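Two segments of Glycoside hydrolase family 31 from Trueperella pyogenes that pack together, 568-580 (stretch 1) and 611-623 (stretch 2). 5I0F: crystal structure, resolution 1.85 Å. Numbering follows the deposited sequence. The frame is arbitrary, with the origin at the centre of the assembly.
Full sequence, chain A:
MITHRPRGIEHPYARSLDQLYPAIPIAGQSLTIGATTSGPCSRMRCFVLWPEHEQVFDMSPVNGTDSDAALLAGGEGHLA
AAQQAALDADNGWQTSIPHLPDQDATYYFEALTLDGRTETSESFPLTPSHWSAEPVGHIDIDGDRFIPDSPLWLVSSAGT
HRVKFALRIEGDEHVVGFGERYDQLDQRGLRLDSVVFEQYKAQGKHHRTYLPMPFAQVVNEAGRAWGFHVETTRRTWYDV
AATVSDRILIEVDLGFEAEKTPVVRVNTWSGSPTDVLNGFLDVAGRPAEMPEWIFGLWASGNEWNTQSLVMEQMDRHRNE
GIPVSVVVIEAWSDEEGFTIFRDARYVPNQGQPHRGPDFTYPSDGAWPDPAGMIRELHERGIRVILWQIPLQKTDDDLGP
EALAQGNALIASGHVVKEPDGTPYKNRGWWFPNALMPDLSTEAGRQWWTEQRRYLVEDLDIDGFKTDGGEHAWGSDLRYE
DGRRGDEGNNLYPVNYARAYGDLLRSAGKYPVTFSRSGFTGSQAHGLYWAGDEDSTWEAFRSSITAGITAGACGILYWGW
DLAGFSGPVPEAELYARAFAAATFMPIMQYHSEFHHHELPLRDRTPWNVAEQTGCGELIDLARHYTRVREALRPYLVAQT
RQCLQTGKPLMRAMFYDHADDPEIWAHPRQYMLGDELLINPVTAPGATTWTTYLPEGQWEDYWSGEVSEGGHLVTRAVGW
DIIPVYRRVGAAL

Stretch 1 568-580: PVPEAELYARAFA
Stretch 2 611-623: EQTGCGELIDLAR

When two helices run side by side in the same direction, small residues on one make the hollows that branched residues on the other fill, and this contact from a family 31 glycoside hydrolase is a compact example. Helix 572-580 and helix 617-623 lie 3° from parallel, their axes 10.5 Å apart at closest approach. The two stretches together bury 478 Å², both sides summed, and no hydrogen bond crosses between them; the fit is one of shape.

Contact begins ahead of the paired helices, where the end of an earlier helix meets the loop before 572. Val569, in extended loop conformation (phi/psi -52/149, chi1 m), lays CG2 3.6 Å from CB of Gln612, whose m,m side chain then turns its end away. Thr613 (chi1 p) sets CG2 against the backbone entering the first helix, 3.6 Å from Pro570 O and 3.7 Å from Ala572 N. Glu571 sits at the N-cap position, immediately before that helix. Gly614, at phi/psi 64/22, closes the preceding helix in a Schellman motif, and Cys615 (-112/85, chi1 t) leads the chain toward the next one.

Ala572, CA to CA 6.0 Å from Thr613, is small enough to admit close neighbours: its CB lies 3.6 Å from Cys615 CB and 4.0 Å from Leu618 CD1. Leu618 (m,t) is the principal bump, with CD2 3.7 Å from Ala572 O and 4.2 Å from Ala576 CB, while CD1 meets Tyr575 CD2 obliquely at 4.1 Å. The CA atoms of Ala576 and Leu618 are 6.9 Å apart. Ala576 also receives Leu621 (chi1 -139°, between wells; chi2 p), whose CD2 comes within 3.4 Å of Ala576 CB.

One turn on, the roles reverse. Phe579 (chi1 t, chi2 -79°) is the bulky partner, and Ala622 places CB over one ring face, 3.8 Å from Phe579 CZ, in a CH-pi contact; the two CA atoms stand 7.3 Å apart.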

# COMPACT_ATOMS: atom_id res chain seq x y z
N PRO A 568 -5.41 14.08 17.05
CA PRO A 568 -6.55 14.14 17.96
C PRO A 568 -7.75 13.36 17.41
O PRO A 568 -7.86 13.19 16.20
CB PRO A 568 -6.86 15.64 18.02
CG PRO A 568 -5.52 16.28 17.85
CD PRO A 568 -4.80 15.41 16.85
N VAL A 569 -8.61 12.86 18.28
CA VAL A 569 -9.81 12.15 17.80
C VAL A 569 -10.59 13.00 16.76
O VAL A 569 -10.60 14.23 16.84
CB VAL A 569 -10.75 11.69 18.93
CG1 VAL A 569 -10.00 10.77 19.91
CG2 VAL A 569 -11.36 12.86 19.68
N PRO A 570 -11.26 12.34 15.79
CA PRO A 570 -12.07 13.07 14.84
C PRO A 570 -13.17 13.84 15.55
O PRO A 570 -13.66 13.39 16.59
CB PRO A 570 -12.67 11.95 13.97
CG PRO A 570 -12.61 10.74 14.80
CD PRO A 570 -11.33 10.89 15.55
N GLU A 571 -13.54 14.99 15.00
CA GLU A 571 -14.70 15.75 15.49
C GLU A 571 -15.94 14.85 15.42
O GLU A 571 -15.99 13.94 14.58
CB GLU A 571 -14.91 17.04 14.66
CG GLU A 571 -15.56 16.84 13.28
CD GLU A 571 -16.00 18.14 12.61
OE1 GLU A 571 -15.70 18.35 11.41
OE2 GLU A 571 -16.68 18.96 13.28
N ALA A 572 -16.93 15.13 16.26
CA ALA A 572 -18.07 14.21 16.43
C ALA A 572 -18.76 13.95 15.09
O ALA A 572 -19.11 12.82 14.79
CB ALA A 572 -19.07 14.76 17.45
N GLU A 573 -18.97 14.99 14.30
CA GLU A 573 -19.72 14.88 13.06
C GLU A 573 -19.03 13.97 12.04
O GLU A 573 -19.69 13.20 11.33
CB GLU A 573 -19.95 16.28 12.44
CG GLU A 573 -20.94 16.26 11.30
CD GLU A 573 -21.16 17.64 10.69
OE1 GLU A 573 -22.07 17.75 9.86
OE2 GLU A 573 -20.40 18.60 11.00
N LEU A 574 -17.71 14.07 11.96
CA LEU A 574 -16.92 13.21 11.09
C LEU A 574 -17.00 11.78 11.55
O LEU A 574 -17.20 10.87 10.74
CB LEU A 574 -15.46 13.69 11.00
CG LEU A 574 -14.50 12.80 10.21
CD1 LEU A 574 -14.97 12.60 8.77
CD2 LEU A 574 -13.13 13.42 10.28
N TYR A 575 -16.85 11.54 12.84
CA TYR A 575 -16.98 10.18 13.38
C TYR A 575 -18.35 9.59 13.02
O TYR A 575 -18.42 8.48 12.51
CB TYR A 575 -16.76 10.14 14.87
CG TYR A 575 -16.59 8.73 15.45
CD1 TYR A 575 -15.35 8.09 15.41
CD2 TYR A 575 -17.64 8.07 16.04
CE1 TYR A 575 -15.17 6.83 15.96
CE2 TYR A 575 -17.47 6.80 16.60
CZ TYR A 575 -16.24 6.19 16.55
OH TYR A 575 -16.09 4.94 17.13
N ALA A 576 -19.40 10.36 13.21
CA ALA A 576 -20.75 9.91 12.85
C ALA A 576 -20.90 9.55 11.40
O ALA A 576 -21.44 8.48 11.09
CB ALA A 576 -21.79 10.95 13.24
N ARG A 577 -20.47 10.42 10.49
CA ARG A 577 -20.65 10.17 9.06
C ARG A 577 -19.78 9.00 8.59
O ARG A 577 -20.21 8.17 7.80
CB ARG A 577 -20.35 11.40 8.21
CG ARG A 577 -21.22 12.62 8.44
CD ARG A 577 -22.69 12.30 8.33
NE ARG A 577 -23.51 13.50 8.19
CZ ARG A 577 -24.84 13.51 8.16
NH1 ARG A 577 -25.55 12.39 8.29
NH2 ARG A 577 -25.48 14.67 8.01
N ALA A 578 -18.57 8.92 9.12
CA ALA A 578 -17.63 7.88 8.74
C ALA A 578 -18.05 6.52 9.28
O ALA A 578 -17.87 5.50 8.62
CB ALA A 578 -16.24 8.24 9.22
N PHE A 579 -18.59 6.51 10.51
CA PHE A 579 -19.06 5.25 11.12
C PHE A 579 -20.24 4.70 10.29
O PHE A 579 -20.29 3.50 10.01
CB PHE A 579 -19.42 5.47 12.60
CG PHE A 579 -19.47 4.20 13.43
CD1 PHE A 579 -20.57 3.35 13.38
CD2 PHE A 579 -18.43 3.90 14.31
CE1 PHE A 579 -20.62 2.21 14.17
CE2 PHE A 579 -18.48 2.75 15.10
CZ PHE A 579 -19.57 1.89 15.02
N ALA A 580 -21.15 5.58 9.88
CA ALA A 580 -22.30 5.19 9.03
C ALA A 580 -21.81 4.63 7.68
O ALA A 580 -22.27 3.58 7.21
CB ALA A 580 -23.24 6.37 8.84
N GLU A 611 -16.37 11.12 24.70
CA GLU A 611 -15.78 11.84 25.85
C GLU A 611 -15.01 13.08 25.37
O GLU A 611 -15.24 14.18 25.90
CB GLU A 611 -14.88 10.91 26.68
CG GLU A 611 -13.99 11.57 27.75
CD GLU A 611 -14.76 12.31 28.83
OE1 GLU A 611 -15.89 11.88 29.19
OE2 GLU A 611 -14.23 13.33 29.35
N GLN A 612 -14.10 12.90 24.41
CA GLN A 612 -13.21 13.99 23.99
C GLN A 612 -13.97 15.07 23.23
O GLN A 612 -13.59 16.24 23.32
CB GLN A 612 -12.06 13.53 23.10
CG GLN A 612 -11.15 12.42 23.60
CD GLN A 612 -10.57 12.64 24.96
OE1 GLN A 612 -10.38 13.76 25.41
NE2 GLN A 612 -10.25 11.54 25.64
N THR A 613 -15.04 14.71 22.51
CA THR A 613 -15.82 15.69 21.76
C THR A 613 -16.98 16.29 22.54
O THR A 613 -17.62 17.19 22.04
CB THR A 613 -16.39 15.11 20.44
OG1 THR A 613 -17.27 14.02 20.72
CG2 THR A 613 -15.28 14.65 19.50
N GLY A 614 -17.25 15.80 23.75
CA GLY A 614 -18.45 16.18 24.48
C GLY A 614 -19.74 15.77 23.80
O GLY A 614 -20.77 16.36 24.08
N CYS A 615 -19.71 14.77 22.91
CA CYS A 615 -20.89 14.38 22.14
C CYS A 615 -21.36 13.01 22.55
O CYS A 615 -21.02 11.99 21.93
CB CYS A 615 -20.62 14.44 20.63
SG CYS A 615 -22.10 14.04 19.67
N GLY A 616 -22.16 12.99 23.61
CA GLY A 616 -22.58 11.74 24.24
C GLY A 616 -23.40 10.85 23.32
O GLY A 616 -23.27 9.64 23.39
N GLU A 617 -24.19 11.44 22.43
CA GLU A 617 -24.99 10.65 21.46
C GLU A 617 -24.17 9.74 20.49
O GLU A 617 -24.74 8.83 19.86
CB GLU A 617 -25.96 11.54 20.69
CG GLU A 617 -25.32 12.48 19.68
CD GLU A 617 -26.21 13.68 19.30
OE1 GLU A 617 -27.45 13.52 19.27
OE2 GLU A 617 -25.68 14.79 19.05
N LEU A 618 -22.85 9.93 20.38
CA LEU A 618 -22.04 9.04 19.55
C LEU A 618 -22.08 7.58 20.00
O LEU A 618 -21.92 6.69 19.16
CB LEU A 618 -20.58 9.49 19.48
CG LEU A 618 -20.28 10.80 18.75
CD1 LEU A 618 -18.77 10.96 18.70
CD2 LEU A 618 -20.87 10.80 17.35
N ILE A 619 -22.27 7.32 21.29
CA ILE A 619 -22.34 5.92 21.76
C ILE A 619 -23.65 5.29 21.24
O ILE A 619 -23.61 4.21 20.66
CB ILE A 619 -22.17 5.77 23.29
CG1 ILE A 619 -20.87 6.44 23.76
CG2 ILE A 619 -22.11 4.30 23.67
CD1 ILE A 619 -20.67 6.42 25.26
N ASP A 620 -24.77 5.99 21.39
CA ASP A 620 -26.07 5.53 20.83
C ASP A 620 -25.99 5.35 19.31
O ASP A 620 -26.52 4.40 18.77
CB ASP A 620 -27.22 6.49 21.16
CG ASP A 620 -27.81 6.28 22.57
OD1 ASP A 620 -27.44 5.35 23.33
OD2 ASP A 620 -28.69 7.09 22.93
N LEU A 621 -25.30 6.28 18.63
CA LEU A 621 -25.11 6.15 17.18
C LEU A 621 -24.32 4.89 16.80
O LEU A 621 -24.68 4.22 15.85
CB LEU A 621 -24.41 7.38 16.60
CG LEU A 621 -24.96 7.86 15.26
CD1 LEU A 621 -26.42 8.36 15.43
CD2 LEU A 621 -24.09 8.97 14.67
N ALA A 622 -23.26 4.59 17.54
CA ALA A 622 -22.49 3.39 17.29
C ALA A 622 -23.31 2.12 17.56
O ALA A 622 -23.21 1.15 16.80
CB ALA A 622 -21.22 3.38 18.11
N ARG A 623 -24.14 2.14 18.61
CA ARG A 623 -25.09 1.05 18.87
C ARG A 623 -26.00 0.84 17.66
O ARG A 623 -26.13 -0.29 17.17
CB ARG A 623 -25.95 1.32 20.13
CG ARG A 623 -25.38 0.81 21.44
CD ARG A 623 -26.39 0.90 22.61
NE ARG A 623 -26.40 2.24 23.21
CZ ARG A 623 -25.53 2.69 24.13
NH1 ARG A 623 -25.65 3.93 24.60
NH2 ARG A 623 -24.55 1.94 24.60